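Local coordinates for protein chitinase A (Cycas revoluta, PDB 4MNK) that probably hydrolyses chitin as a class V chitinase of glycosyl hydrolase family 18, and holds N-acetylglucosamine oligosaccharides in its cleft, at residues F28-Y33 with L184-V189; Y119-P124 with A159-Q164; R283-T288 with S292-K297; G323-W328 with K340-T345. All blocks are in the same frame, centred on the assembly; numbering follows the deposited sequence. Where two conformers were deposited one is given.

Overall arrangement
From the N terminus, strand 30-36 opens contact 1, which closes only when strand 186-190 is reached about 150 residues later. Contact 2 is nested inside that long loop, running from the end of strand 114-119 through helix 125-149 to strand 155-161. Strand 155-161 lies beside strand 186-190, where Asn188 O meets Val160 N, so contacts 1 and 2 touch. Contact 3, a local hairpin, and contact 4, between the last barrel strand and the final helix, follow in series; none cross. Contacts 1 and 4 meet through Phe326 packing on Asn188, whereas contacts 2 and 4 do not touch but both reach the sugar of chain B. Contact 3 stands apart, its centre about 29 Å from those of contacts 1 and 2.

Contact 1. Residues F28-Y33 with L184-V189; sequences FTHLYY and LDWVNV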
# COMPACT_ATOMS: atom_id res chain seq x y z
N PHE A 28 -11.08 10.68 -1.91
CA PHE A 28 -10.73 9.67 -0.92
C PHE A 28 -11.69 9.67 0.26
O PHE A 28 -12.33 10.69 0.56
CB PHE A 28 -9.30 9.88 -0.41
CG PHE A 28 -8.27 9.78 -1.48
CD1 PHE A 28 -7.77 8.54 -1.86
CD2 PHE A 28 -7.79 10.92 -2.13
CE1 PHE A 28 -6.82 8.43 -2.87
CE2 PHE A 28 -6.84 10.82 -3.14
CZ PHE A 28 -6.35 9.57 -3.51
N THR A 29 -11.79 8.52 0.92
CA THR A 29 -12.47 8.41 2.21
C THR A 29 -11.46 8.36 3.35
O THR A 29 -11.75 8.77 4.47
CB THR A 29 -13.37 7.16 2.28
OG1 THR A 29 -12.57 5.99 2.10
CG2 THR A 29 -14.46 7.21 1.20
N HIS A 30 -10.26 7.84 3.06
CA HIS A 30 -9.21 7.67 4.07
C HIS A 30 -7.85 7.98 3.48
O HIS A 30 -7.53 7.53 2.37
CB HIS A 30 -9.22 6.25 4.64
CG HIS A 30 -10.49 5.89 5.35
ND1 HIS A 30 -11.64 5.56 4.68
CD2 HIS A 30 -10.79 5.85 6.67
CE1 HIS A 30 -12.60 5.31 5.56
NE2 HIS A 30 -12.11 5.48 6.77
N LEU A 31 -7.06 8.76 4.21
CA LEU A 31 -5.71 9.11 3.79
C LEU A 31 -4.72 8.73 4.87
O LEU A 31 -4.92 9.03 6.05
CB LEU A 31 -5.61 10.60 3.45
CG LEU A 31 -6.30 11.02 2.15
CD1 LEU A 31 -6.49 12.53 2.12
CD2 LEU A 31 -5.52 10.54 0.93
N TYR A 32 -3.65 8.06 4.45
CA TYR A 32 -2.63 7.57 5.37
C TYR A 32 -1.38 8.43 5.31
O TYR A 32 -0.94 8.84 4.22
CB TYR A 32 -2.23 6.14 5.00
CG TYR A 32 -3.21 5.03 5.33
CD1 TYR A 32 -4.53 5.06 4.89
CD2 TYR A 32 -2.78 3.91 6.03
CE1 TYR A 32 -5.41 4.00 5.18
CE2 TYR A 32 -3.63 2.86 6.30
CZ TYR A 32 -4.94 2.91 5.88
OH TYR A 32 -5.77 1.85 6.16
N TYR A 33 -0.81 8.69 6.48
CA TYR A 33 0.51 9.29 6.62
C TYR A 33 1.52 8.15 6.75
O TYR A 33 1.41 7.31 7.64
CB TYR A 33 0.53 10.16 7.87
CG TYR A 33 1.81 10.93 8.12
CD1 TYR A 33 1.87 12.30 7.91
CD2 TYR A 33 2.96 10.29 8.60
CE1 TYR A 33 3.03 13.02 8.15
CE2 TYR A 33 4.14 11.01 8.84
CZ TYR A 33 4.15 12.37 8.61
OH TYR A 33 5.30 13.10 8.84
N LEU A 184 -9.09 -6.34 13.03
CA LEU A 184 -8.80 -5.21 12.14
C LEU A 184 -10.02 -4.76 11.36
O LEU A 184 -10.93 -5.55 11.09
CB LEU A 184 -7.70 -5.59 11.14
CG LEU A 184 -6.23 -5.48 11.58
CD1 LEU A 184 -5.86 -6.55 12.59
CD2 LEU A 184 -5.33 -5.57 10.37
N ASP A 185 -10.03 -3.49 10.98
CA ASP A 185 -11.12 -2.94 10.18
C ASP A 185 -11.02 -3.35 8.72
O ASP A 185 -12.03 -3.62 8.08
CB ASP A 185 -11.17 -1.43 10.35
CG ASP A 185 -11.52 -1.03 11.76
OD1 ASP A 185 -12.71 -1.09 12.11
OD2 ASP A 185 -10.59 -0.70 12.52
N TRP A 186 -9.79 -3.42 8.21
CA TRP A 186 -9.51 -3.99 6.89
C TRP A 186 -8.02 -4.21 6.71
O TRP A 186 -7.22 -3.80 7.56
CB TRP A 186 -10.08 -3.12 5.76
CG TRP A 186 -9.40 -1.78 5.53
CD1 TRP A 186 -8.28 -1.55 4.77
CD2 TRP A 186 -9.83 -0.51 6.01
NE1 TRP A 186 -7.98 -0.20 4.78
CE2 TRP A 186 -8.92 0.46 5.53
CE3 TRP A 186 -10.89 -0.09 6.83
CZ2 TRP A 186 -9.04 1.82 5.83
CZ3 TRP A 186 -11.01 1.26 7.13
CH2 TRP A 186 -10.08 2.20 6.63
N VAL A 187 -7.66 -4.89 5.63
CA VAL A 187 -6.26 -5.02 5.23
C VAL A 187 -6.06 -4.42 3.85
O VAL A 187 -6.96 -4.47 3.00
CB VAL A 187 -5.75 -6.49 5.26
CG1 VAL A 187 -5.79 -7.03 6.68
CG2 VAL A 187 -6.52 -7.39 4.30
N ASN A 188 -4.88 -3.86 3.65
CA ASN A 188 -4.50 -3.25 2.39
C ASN A 188 -3.65 -4.24 1.60
O ASN A 188 -2.49 -4.49 1.93
CB ASN A 188 -3.75 -1.94 2.66
CG ASN A 188 -4.62 -0.90 3.33
OD1 ASN A 188 -5.74 -0.64 2.89
ND2 ASN A 188 -4.13 -0.31 4.41
N VAL A 189 -4.27 -4.82 0.57
CA VAL A 189 -3.64 -5.87 -0.21
C VAL A 189 -2.70 -5.27 -1.25
O VAL A 189 -3.13 -4.57 -2.17
CB VAL A 189 -4.70 -6.77 -0.91
CG1 VAL A 189 -4.02 -7.90 -1.67
CG2 VAL A 189 -5.69 -7.32 0.10
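His30 turns the face of its imidazole to the indole edge of Trp186 in a T-shaped stack, with planes 73° apart and CH2 of Trp186 3.7 Å from CD2 of His30, above the middle of the imidazole. The preceding Thr29 steadies that ring: its OG1 lies 2.8 Å from His30 ND1 in a hydrogen bond, and the same hydroxyl is bonded to Lys6 N. Two residues on, Tyr32 points into the same interior. Strands 30-36 and 186-190 face each other across the core of the TIM barrel, 12.5 Å apart between the axes of their short segments, so side chains alone span the distance. Tyr32 reaches across with its hydroxyl: OH stands 3.3 Å from CZ2 of Trp186 and receives an almost straight hydrogen bond (175°) from Asn188 ND2 at 3.2 Å, the oxygen lying in the plane of the amide. Thr157 OG1, from strand 155-161, also bonds to this hydroxyl. The other end of the amide is engaged as well, Trp186 NE1 donating to Asn188 OD1 at 3.0 Å. With CG placed between the backbone N and the carbonyl carbon (chi1 70°), the Trp186 indole fits between His30 and Asn188. A leucine in place of Asn188 would probably leave the buried Trp186 NE1 without this acceptor and the Tyr32 hydroxyl without this amide donor.

Contact 2. Residues Y119-P124 with A159-Q164; sequences YEYPEP and AVYFHQ. With NAG (2-acetamido-2-deoxy-beta-D-glucopyranose), chain C; NAG (2-acetamido-2-deoxy-beta-D-glucopyranose), chain B.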
# COMPACT_ATOMS: atom_id res chain seq x y z
N TYR A 119 4.34 -4.16 7.84
CA TYR A 119 5.36 -5.12 8.21
C TYR A 119 5.53 -6.12 7.07
O TYR A 119 4.64 -6.92 6.79
CB TYR A 119 4.92 -5.83 9.50
CG TYR A 119 5.83 -6.92 10.05
CD1 TYR A 119 5.36 -7.80 11.01
CD2 TYR A 119 7.16 -7.07 9.61
CE1 TYR A 119 6.16 -8.80 11.54
CE2 TYR A 119 7.97 -8.08 10.13
CZ TYR A 119 7.46 -8.93 11.10
OH TYR A 119 8.25 -9.93 11.63
N GLU A 120 6.69 -6.06 6.42
CA GLU A 120 6.93 -6.86 5.23
C GLU A 120 8.15 -7.77 5.43
O GLU A 120 9.27 -7.35 5.15
CB GLU A 120 7.10 -5.94 4.01
CG GLU A 120 5.85 -5.09 3.74
CD GLU A 120 6.02 -4.05 2.64
OE1 GLU A 120 6.82 -4.26 1.71
OE2 GLU A 120 5.33 -3.01 2.70
N TYR A 121 7.96 -9.01 5.90
CA TYR A 121 6.66 -9.63 6.16
C TYR A 121 6.74 -10.47 7.44
O TYR A 121 7.84 -10.83 7.87
CB TYR A 121 6.26 -10.55 4.99
CG TYR A 121 6.19 -9.84 3.66
CD1 TYR A 121 5.02 -9.21 3.24
CD2 TYR A 121 7.31 -9.77 2.83
CE1 TYR A 121 4.97 -8.54 2.03
CE2 TYR A 121 7.27 -9.11 1.62
CZ TYR A 121 6.10 -8.49 1.23
OH TYR A 121 6.07 -7.84 0.02
N PRO A 122 5.58 -10.78 8.06
CA PRO A 122 5.56 -11.64 9.24
C PRO A 122 5.79 -13.11 8.88
O PRO A 122 4.88 -13.94 8.97
CB PRO A 122 4.16 -11.41 9.82
CG PRO A 122 3.33 -11.01 8.65
CD PRO A 122 4.25 -10.21 7.77
N GLU A 123 7.02 -13.42 8.47
CA GLU A 123 7.43 -14.77 8.12
C GLU A 123 8.89 -14.94 8.56
O GLU A 123 9.64 -13.96 8.60
CB GLU A 123 7.25 -15.03 6.62
CG GLU A 123 8.03 -14.10 5.67
CD GLU A 123 9.46 -14.55 5.44
OE1 GLU A 123 9.77 -15.74 5.67
OE2 GLU A 123 10.28 -13.71 5.01
N PRO A 124 9.31 -16.18 8.90
CA PRO A 124 8.58 -17.45 8.88
C PRO A 124 7.59 -17.62 10.04
O PRO A 124 7.17 -16.63 10.65
CB PRO A 124 9.70 -18.49 8.94
CG PRO A 124 10.80 -17.81 9.65
CD PRO A 124 10.73 -16.37 9.23
N ALA A 159 -0.92 -3.64 6.16
CA ALA A 159 -0.53 -4.02 4.82
C ALA A 159 -0.34 -5.53 4.78
O ALA A 159 0.23 -6.12 5.70
CB ALA A 159 0.76 -3.32 4.43
N VAL A 160 -0.84 -6.15 3.71
CA VAL A 160 -0.61 -7.57 3.48
C VAL A 160 -0.04 -7.81 2.10
O VAL A 160 -0.29 -7.06 1.15
CB VAL A 160 -1.88 -8.45 3.73
CG1 VAL A 160 -2.36 -8.33 5.17
CG2 VAL A 160 -2.99 -8.12 2.75
N TYR A 161 0.76 -8.87 1.99
CA TYR A 161 1.24 -9.42 0.73
C TYR A 161 0.04 -9.66 -0.19
O TYR A 161 -1.09 -9.80 0.28
CB TYR A 161 1.98 -10.72 1.03
CG TYR A 161 2.76 -11.34 -0.11
CD1 TYR A 161 2.49 -12.63 -0.53
CD2 TYR A 161 3.80 -10.64 -0.74
CE1 TYR A 161 3.21 -13.22 -1.56
CE2 TYR A 161 4.52 -11.22 -1.77
CZ TYR A 161 4.22 -12.51 -2.17
OH TYR A 161 4.93 -13.10 -3.19
N PHE A 162 0.29 -9.72 -1.50
CA PHE A 162 -0.80 -9.89 -2.47
C PHE A 162 -1.57 -11.20 -2.26
O PHE A 162 -2.74 -11.30 -2.63
CB PHE A 162 -0.28 -9.79 -3.91
CG PHE A 162 0.15 -11.11 -4.51
CD1 PHE A 162 1.40 -11.65 -4.22
CD2 PHE A 162 -0.69 -11.79 -5.39
CE1 PHE A 162 1.80 -12.86 -4.78
CE2 PHE A 162 -0.29 -13.00 -5.95
CZ PHE A 162 0.95 -13.54 -5.65
N HIS A 163 -0.90 -12.17 -1.65
CA HIS A 163 -1.41 -13.53 -1.48
C HIS A 163 -1.53 -13.86 0.00
O HIS A 163 -0.76 -13.37 0.83
CB HIS A 163 -0.45 -14.51 -2.15
CG HIS A 163 -1.07 -15.82 -2.52
ND1 HIS A 163 -1.32 -16.82 -1.61
CD2 HIS A 163 -1.46 -16.31 -3.73
CE1 HIS A 163 -1.85 -17.86 -2.22
NE2 HIS A 163 -1.94 -17.58 -3.51
N GLN A 164 -2.50 -14.71 0.33
CA GLN A 164 -2.75 -15.13 1.71
C GLN A 164 -1.63 -16.03 2.25
O GLN A 164 -1.41 -16.09 3.46
CB GLN A 164 -4.12 -15.81 1.80
CG GLN A 164 -4.59 -16.16 3.21
CD GLN A 164 -4.31 -17.61 3.60
OE1 GLN A 164 -4.11 -18.48 2.75
NE2 GLN A 164 -4.30 -17.87 4.90
C1 NAG C . 9.49 -10.51 -6.13
C2 NAG C . 8.54 -9.65 -5.30
C3 NAG C . 8.91 -8.16 -5.35
C4 NAG C . 10.41 -7.93 -5.14
C5 NAG C . 11.24 -8.91 -5.97
C6 NAG C . 12.74 -8.77 -5.69
C7 NAG C . 6.35 -10.73 -5.18
C8 NAG C . 4.95 -10.80 -5.73
N2 NAG C . 7.17 -9.83 -5.72
O3 NAG C . 8.17 -7.47 -4.37
O4 NAG C . 10.72 -6.60 -5.49
O5 NAG C . 10.83 -10.25 -5.76
O6 NAG C . 13.02 -9.13 -4.35
O7 NAG C . 6.69 -11.49 -4.26
C1 NAG B . 5.43 -1.54 -0.78
C2 NAG B . 5.50 -0.55 0.39
C3 NAG B . 5.93 0.84 -0.06
C4 NAG B . 7.09 0.82 -1.07
C5 NAG B . 6.82 -0.22 -2.16
C6 NAG B . 7.95 -0.32 -3.19
C7 NAG B . 3.04 -0.18 0.59
C8 NAG B . 1.88 -0.11 1.55
N2 NAG B . 4.24 -0.45 1.13
O1 NAG B . 5.25 -2.85 -0.29
O3 NAG B . 6.27 1.63 1.06
O4 NAG B . 7.21 2.11 -1.64
O5 NAG B . 6.61 -1.48 -1.56
O6 NAG B . 9.15 -0.73 -2.57
O7 NAG B . 2.84 0.01 -0.61
O HOH W 1 1.69 -5.27 7.89
O HOH W 2 2.17 -8.10 6.15
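Tyr121 follows a cis peptide bond that is not before a proline, and its ring presents a face to the edge of Tyr161. The bend folds Glu120 CB over the centre of the Tyr121 ring. The two tyrosines make a T-shaped pair, centroids 5.2 Å apart and planes at 79°, with Tyr161 CD2 closest at 3.7 Å from Tyr121 CE1. Nearer the barrel core the backbones are joined by water instead: one water accepts from Tyr119 N at 2.9 Å and lies 2.8 Å from Ala159 O, and a second sits between Tyr119 O and the same Ala159 O. Tyr161 carries its CG opposite the backbone N (chi1 -170°), which sends the ring outward to the glycan. There its OH donates to O7 of the chain C sugar at 2.6 Å, that oxygen lying at the ring edge in its plane, while Phe162 CE1 approaches the acetyl methyl C8. Glu120, the last residue of the DxDxE motif of family 18, stretches to O1 of the chain B sugar, 2.9 Å from Glu120 OE1 and 3.0 Å from Glu120 OE2; either bond would be weak. The contact thus joins two glycan sites: an acetamide gripped by a phenol, and a reducing-end hydroxyl beside the Glu120 carboxyl group, close to Asp118.

Contact 3. Residues R283-T288 with S292-K297; sequences REVFDT and SAYAYK
Tyr294 and Tyr296 both lean across the hairpin onto the partner strand, laying their rings over the side chains opposite. Each has its CG between the backbone N and the carbonyl carbon (chi1 59° and 62°), which tips the phenol over Val285 or Arg283. Val285 CB sits over the Tyr294 face, a CH-pi contact 3.8 Å from the ring centroid, and Val285 CG1 continues to within 3.5 Å of Tyr294 OH. Trp301 of strand 300-304 also stacks on this ring. Arg283 runs alongside Tyr296: its CB stands over the face, CD comes 3.3 Å from Tyr296 OH, and a bend at chi3 leaves the guanidinium 37° from the ring plane. Val285 CG2 fills in at the edge of Tyr296. The other face of the hairpin carries Glu284, Phe286, Ala293 and Ala295; there Phe286 CD2 lies 3.3 Å from Ser292 O, and Glu284 OE1 bonds Tyr304 OH. Hydrogen-bonded antiparallel pairs at Arg283-Tyr296, Val285-Tyr294 and Asp287-Ser292 fix the register; Val285 N reaches Tyr294 O at 2.7 Å. The hairpin is consistent with the small alpha+beta insertion common in family 18 barrels. At its turn Thr290 OG1 bonds both Asp287 OD2 and Ser292 OG, and one water, donating to Asp287 OD1 at 2.7 Å, also binds Tyr294 OH, so the carboxylate has a partner for each oxygen and probably keeps its charge.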
# COMPACT_ATOMS: atom_id res chain seq x y z
N ARG A 283 5.44 5.54 -26.68
CA ARG A 283 4.18 4.98 -27.13
C ARG A 283 3.51 4.19 -26.01
O ARG A 283 4.12 3.28 -25.45
CB ARG A 283 4.39 4.08 -28.35
CG ARG A 283 3.09 3.52 -28.94
CD ARG A 283 3.33 2.64 -30.16
NE ARG A 283 3.95 3.36 -31.27
CZ ARG A 283 3.28 4.02 -32.21
NH1 ARG A 283 1.95 4.06 -32.20
NH2 ARG A 283 3.94 4.64 -33.18
N GLU A 284 2.27 4.55 -25.70
CA GLU A 284 1.48 3.82 -24.72
C GLU A 284 0.71 2.69 -25.37
O GLU A 284 0.11 2.86 -26.44
CB GLU A 284 0.50 4.76 -24.00
CG GLU A 284 -0.48 4.03 -23.08
CD GLU A 284 -1.31 4.96 -22.23
OE1 GLU A 284 -1.12 4.96 -21.00
OE2 GLU A 284 -2.15 5.69 -22.80
N VAL A 285 0.72 1.53 -24.72
CA VAL A 285 -0.01 0.36 -25.16
C VAL A 285 -0.85 -0.16 -24.00
O VAL A 285 -0.35 -0.28 -22.88
CB VAL A 285 0.94 -0.76 -25.65
CG1 VAL A 285 0.16 -1.97 -26.16
CG2 VAL A 285 1.88 -0.25 -26.73
N PHE A 286 -2.12 -0.46 -24.26
CA PHE A 286 -2.94 -1.15 -23.28
C PHE A 286 -2.86 -2.64 -23.54
O PHE A 286 -3.03 -3.09 -24.68
CB PHE A 286 -4.40 -0.67 -23.34
CG PHE A 286 -5.32 -1.45 -22.43
CD1 PHE A 286 -6.20 -2.39 -22.95
CD2 PHE A 286 -5.29 -1.24 -21.05
CE1 PHE A 286 -7.05 -3.11 -22.12
CE2 PHE A 286 -6.13 -1.96 -20.21
CZ PHE A 286 -7.01 -2.90 -20.75
N ASP A 287 -2.59 -3.41 -22.49
CA ASP A 287 -2.52 -4.85 -22.60
C ASP A 287 -3.75 -5.50 -21.99
O ASP A 287 -3.87 -5.61 -20.77
CB ASP A 287 -1.26 -5.40 -21.94
CG ASP A 287 -1.03 -6.86 -22.26
OD1 ASP A 287 -0.76 -7.16 -23.45
OD2 ASP A 287 -1.12 -7.70 -21.35
N THR A 288 -4.67 -5.95 -22.84
CA THR A 288 -5.92 -6.52 -22.37
C THR A 288 -5.74 -7.86 -21.66
O THR A 288 -6.51 -8.20 -20.76
CB THR A 288 -6.98 -6.60 -23.49
OG1 THR A 288 -8.25 -6.93 -22.92
CG2 THR A 288 -6.61 -7.64 -24.55
N SER A 292 -3.46 -4.01 -17.98
CA SER A 292 -2.34 -3.16 -17.60
C SER A 292 -1.93 -2.31 -18.79
O SER A 292 -2.46 -2.48 -19.89
CB SER A 292 -1.15 -4.01 -17.15
OG SER A 292 -0.50 -4.62 -18.25
N ALA A 293 -0.98 -1.41 -18.57
CA ALA A 293 -0.43 -0.59 -19.64
C ALA A 293 1.08 -0.68 -19.65
O ALA A 293 1.71 -1.04 -18.64
CB ALA A 293 -0.87 0.86 -19.47
N TYR A 294 1.66 -0.37 -20.80
CA TYR A 294 3.09 -0.15 -20.87
C TYR A 294 3.41 0.95 -21.87
O TYR A 294 2.59 1.28 -22.72
CB TYR A 294 3.87 -1.44 -21.15
CG TYR A 294 3.55 -2.18 -22.42
CD1 TYR A 294 4.29 -1.96 -23.59
CD2 TYR A 294 2.54 -3.14 -22.46
CE1 TYR A 294 4.01 -2.67 -24.76
CE2 TYR A 294 2.25 -3.85 -23.62
CZ TYR A 294 2.99 -3.61 -24.77
OH TYR A 294 2.70 -4.31 -25.92
N ALA A 295 4.59 1.53 -21.73
CA ALA A 295 5.04 2.58 -22.62
C ALA A 295 6.52 2.41 -22.88
O ALA A 295 7.27 1.99 -22.01
CB ALA A 295 4.75 3.96 -22.03
N TYR A 296 6.94 2.74 -24.10
CA TYR A 296 8.33 2.56 -24.48
C TYR A 296 8.81 3.67 -25.42
O TYR A 296 8.03 4.21 -26.20
CB TYR A 296 8.56 1.18 -25.11
CG TYR A 296 7.79 0.96 -26.39
CD1 TYR A 296 6.51 0.39 -26.37
CD2 TYR A 296 8.33 1.32 -27.63
CE1 TYR A 296 5.79 0.19 -27.54
CE2 TYR A 296 7.62 1.12 -28.81
CZ TYR A 296 6.35 0.56 -28.75
OH TYR A 296 5.65 0.36 -29.92
N LYS A 297 10.09 3.98 -25.31
CA LYS A 297 10.77 4.88 -26.22
C LYS A 297 12.23 4.47 -26.22
O LYS A 297 12.83 4.29 -25.16
CB LYS A 297 10.64 6.34 -25.79
CG LYS A 297 11.08 7.33 -26.87
CD LYS A 297 10.82 8.79 -26.50
CE LYS A 297 12.02 9.42 -25.82
NZ LYS A 297 11.82 10.88 -25.56
O HOH W 3 0.16 -5.74 -25.57

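Contact 4. Residues G323-W328 with K340-T345; sequences GGYFFW and KIASDT. With NAG (2-acetamido-2-deoxy-beta-D-glucopyranose), chain B; NAG (2-acetamido-2-deoxy-beta-D-glucopyranose), chain D.
Strand 324-328 and helix 340-345 run antiparallel, 174° apart with axes 10.4 Å from each other, and come nearest where Tyr325 faces Ala342. This is the last strand of the TIM barrel covered by the final helix. The small Ala342 methyl is caught between two aromatic rings: CB lies 3.5 Å from Tyr325 CZ and 3.6 Å from Phe327 CZ, meeting the latter at its edge, in the ring plane. Tyr325 OH passes on to the helix backbone and comes 3.2 Å from Ser343 N, but at an angle too poor for a hydrogen bond; the Ser343 side chain has its own partner, OG bonding to Lys6 NZ. Trp328, at the strand end, faces the glycan, its CG opposite the backbone N (chi1 175°). C3 of the chain B sugar lies above the indole face, and NE1 donates to O7 of the chain D sugar at 2.9 Å, 157° at the hydrogen. A tryptophan at this strand end floors the -1 subsite in family 18 chitinases. An alanine here would probably leave the chain B sugar without its platform and O7 of the next sugar without this donor. On the outer helix face, Lys340 NZ forms a salt bridge with Asp344 OD1, which accepts through its syn lone pair. At the next residue, Ile341 O accepts from both Thr345 N and Thr345 OG1, at 2.8 Å and 2.7 Å, from opposite faces of its carbonyl plane.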
# COMPACT_ATOMS: atom_id res chain seq x y z
N GLY A 323 -13.95 -4.31 0.03
CA GLY A 323 -14.20 -3.11 0.81
C GLY A 323 -13.90 -1.83 0.05
O GLY A 323 -14.49 -0.79 0.32
N GLY A 324 -12.98 -1.92 -0.91
CA GLY A 324 -12.59 -0.79 -1.73
C GLY A 324 -11.22 -0.98 -2.34
O GLY A 324 -10.80 -2.10 -2.61
N TYR A 325 -10.53 0.14 -2.55
CA TYR A 325 -9.21 0.14 -3.18
C TYR A 325 -8.30 1.15 -2.47
O TYR A 325 -8.79 2.06 -1.79
CB TYR A 325 -9.31 0.50 -4.66
CG TYR A 325 -9.97 1.85 -4.91
CD1 TYR A 325 -9.23 3.03 -4.85
CD2 TYR A 325 -11.33 1.93 -5.18
CE1 TYR A 325 -9.84 4.27 -5.05
CE2 TYR A 325 -11.95 3.17 -5.38
CZ TYR A 325 -11.19 4.32 -5.32
OH TYR A 325 -11.79 5.54 -5.54
N PHE A 326 -6.99 0.98 -2.63
CA PHE A 326 -6.03 1.98 -2.17
C PHE A 326 -4.99 2.28 -3.23
O PHE A 326 -4.72 1.45 -4.10
CB PHE A 326 -5.38 1.58 -0.82
CG PHE A 326 -4.22 0.62 -0.93
CD1 PHE A 326 -2.95 1.07 -1.26
CD2 PHE A 326 -4.40 -0.73 -0.64
CE1 PHE A 326 -1.87 0.19 -1.33
CE2 PHE A 326 -3.33 -1.62 -0.71
CZ PHE A 326 -2.06 -1.16 -1.06
N PHE A 327 -4.41 3.48 -3.15
CA PHE A 327 -3.32 3.87 -4.02
C PHE A 327 -2.04 4.08 -3.22
O PHE A 327 -2.04 4.80 -2.22
CB PHE A 327 -3.64 5.17 -4.75
CG PHE A 327 -4.66 5.03 -5.84
CD1 PHE A 327 -5.95 5.55 -5.69
CD2 PHE A 327 -4.34 4.39 -7.04
CE1 PHE A 327 -6.89 5.43 -6.71
CE2 PHE A 327 -5.27 4.27 -8.06
CZ PHE A 327 -6.55 4.79 -7.89
N TRP A 328 -0.95 3.46 -3.67
CA TRP A 328 0.39 3.82 -3.23
C TRP A 328 1.14 4.40 -4.42
O TRP A 328 1.33 3.69 -5.41
CB TRP A 328 1.17 2.62 -2.69
CG TRP A 328 2.57 3.03 -2.36
CD1 TRP A 328 3.63 3.09 -3.22
CD2 TRP A 328 3.05 3.53 -1.10
NE1 TRP A 328 4.74 3.58 -2.57
CE2 TRP A 328 4.41 3.85 -1.27
CE3 TRP A 328 2.46 3.71 0.15
CZ2 TRP A 328 5.20 4.35 -0.23
CZ3 TRP A 328 3.24 4.21 1.19
CH2 TRP A 328 4.59 4.53 0.99
N LYS A 340 -9.13 10.02 -9.66
CA LYS A 340 -10.40 10.51 -10.20
C LYS A 340 -11.19 9.41 -10.92
O LYS A 340 -12.38 9.23 -10.65
CB LYS A 340 -10.17 11.73 -11.11
CG LYS A 340 -11.43 12.28 -11.80
CD LYS A 340 -12.51 12.72 -10.81
CE LYS A 340 -13.65 13.43 -11.53
NZ LYS A 340 -14.93 13.35 -10.78
N ILE A 341 -10.53 8.70 -11.83
CA ILE A 341 -11.13 7.58 -12.54
C ILE A 341 -11.66 6.53 -11.58
O ILE A 341 -12.79 6.05 -11.74
CB ILE A 341 -10.13 6.96 -13.52
CG1 ILE A 341 -10.01 7.85 -14.75
CG2 ILE A 341 -10.56 5.56 -13.91
CD1 ILE A 341 -8.61 8.16 -15.11
N ALA A 342 -10.86 6.20 -10.57
CA ALA A 342 -11.23 5.19 -9.57
C ALA A 342 -12.49 5.60 -8.80
O ALA A 342 -13.41 4.79 -8.65
CB ALA A 342 -10.07 4.95 -8.62
N SER A 343 -12.53 6.85 -8.35
CA SER A 343 -13.68 7.36 -7.62
C SER A 343 -14.94 7.36 -8.48
O SER A 343 -16.00 6.93 -8.03
CB SER A 343 -13.38 8.76 -7.08
OG SER A 343 -14.48 9.24 -6.31
N ASP A 344 -14.81 7.83 -9.72
CA ASP A 344 -15.92 7.84 -10.67
C ASP A 344 -16.42 6.42 -10.98
O ASP A 344 -17.62 6.21 -11.11
CB ASP A 344 -15.52 8.54 -11.98
CG ASP A 344 -15.47 10.06 -11.85
OD1 ASP A 344 -15.73 10.61 -10.75
OD2 ASP A 344 -15.15 10.72 -12.86
N THR A 345 -15.49 5.47 -11.09
CA THR A 345 -15.85 4.08 -11.40
C THR A 345 -16.70 3.45 -10.30
O THR A 345 -17.74 2.85 -10.58
CB THR A 345 -14.61 3.21 -11.69
OG1 THR A 345 -13.89 3.77 -12.80
CG2 THR A 345 -15.01 1.78 -12.04
C1 NAG B . 5.43 -1.54 -0.78
C2 NAG B . 5.50 -0.55 0.39
C3 NAG B . 5.93 0.84 -0.06
C4 NAG B . 7.09 0.82 -1.07
C5 NAG B . 6.82 -0.22 -2.16
C6 NAG B . 7.95 -0.32 -3.19
C7 NAG B . 3.04 -0.18 0.59
C8 NAG B . 1.88 -0.11 1.55
N2 NAG B . 4.24 -0.45 1.13
O1 NAG B . 5.25 -2.85 -0.29
O3 NAG B . 6.27 1.63 1.06
O4 NAG B . 7.21 2.11 -1.64
O5 NAG B . 6.61 -1.48 -1.56
O6 NAG B . 9.15 -0.73 -2.57
O7 NAG B . 2.84 0.01 -0.61
C1 NAG D . 8.46 2.72 -1.29
C2 NAG D . 8.81 3.75 -2.35
C3 NAG D . 10.15 4.42 -2.03
C4 NAG D . 10.22 4.92 -0.58
C5 NAG D . 9.64 3.90 0.42
C6 NAG D . 9.42 4.53 1.79
C7 NAG D . 7.91 3.36 -4.59
C8 NAG D . 8.10 2.67 -5.90
N2 NAG D . 8.85 3.15 -3.67
O3 NAG D . 10.34 5.50 -2.92
O4 NAG D . 11.57 5.17 -0.25
O5 NAG D . 8.41 3.36 -0.02
O6 NAG D . 8.40 5.50 1.74
O7 NAG D . 6.93 4.09 -4.41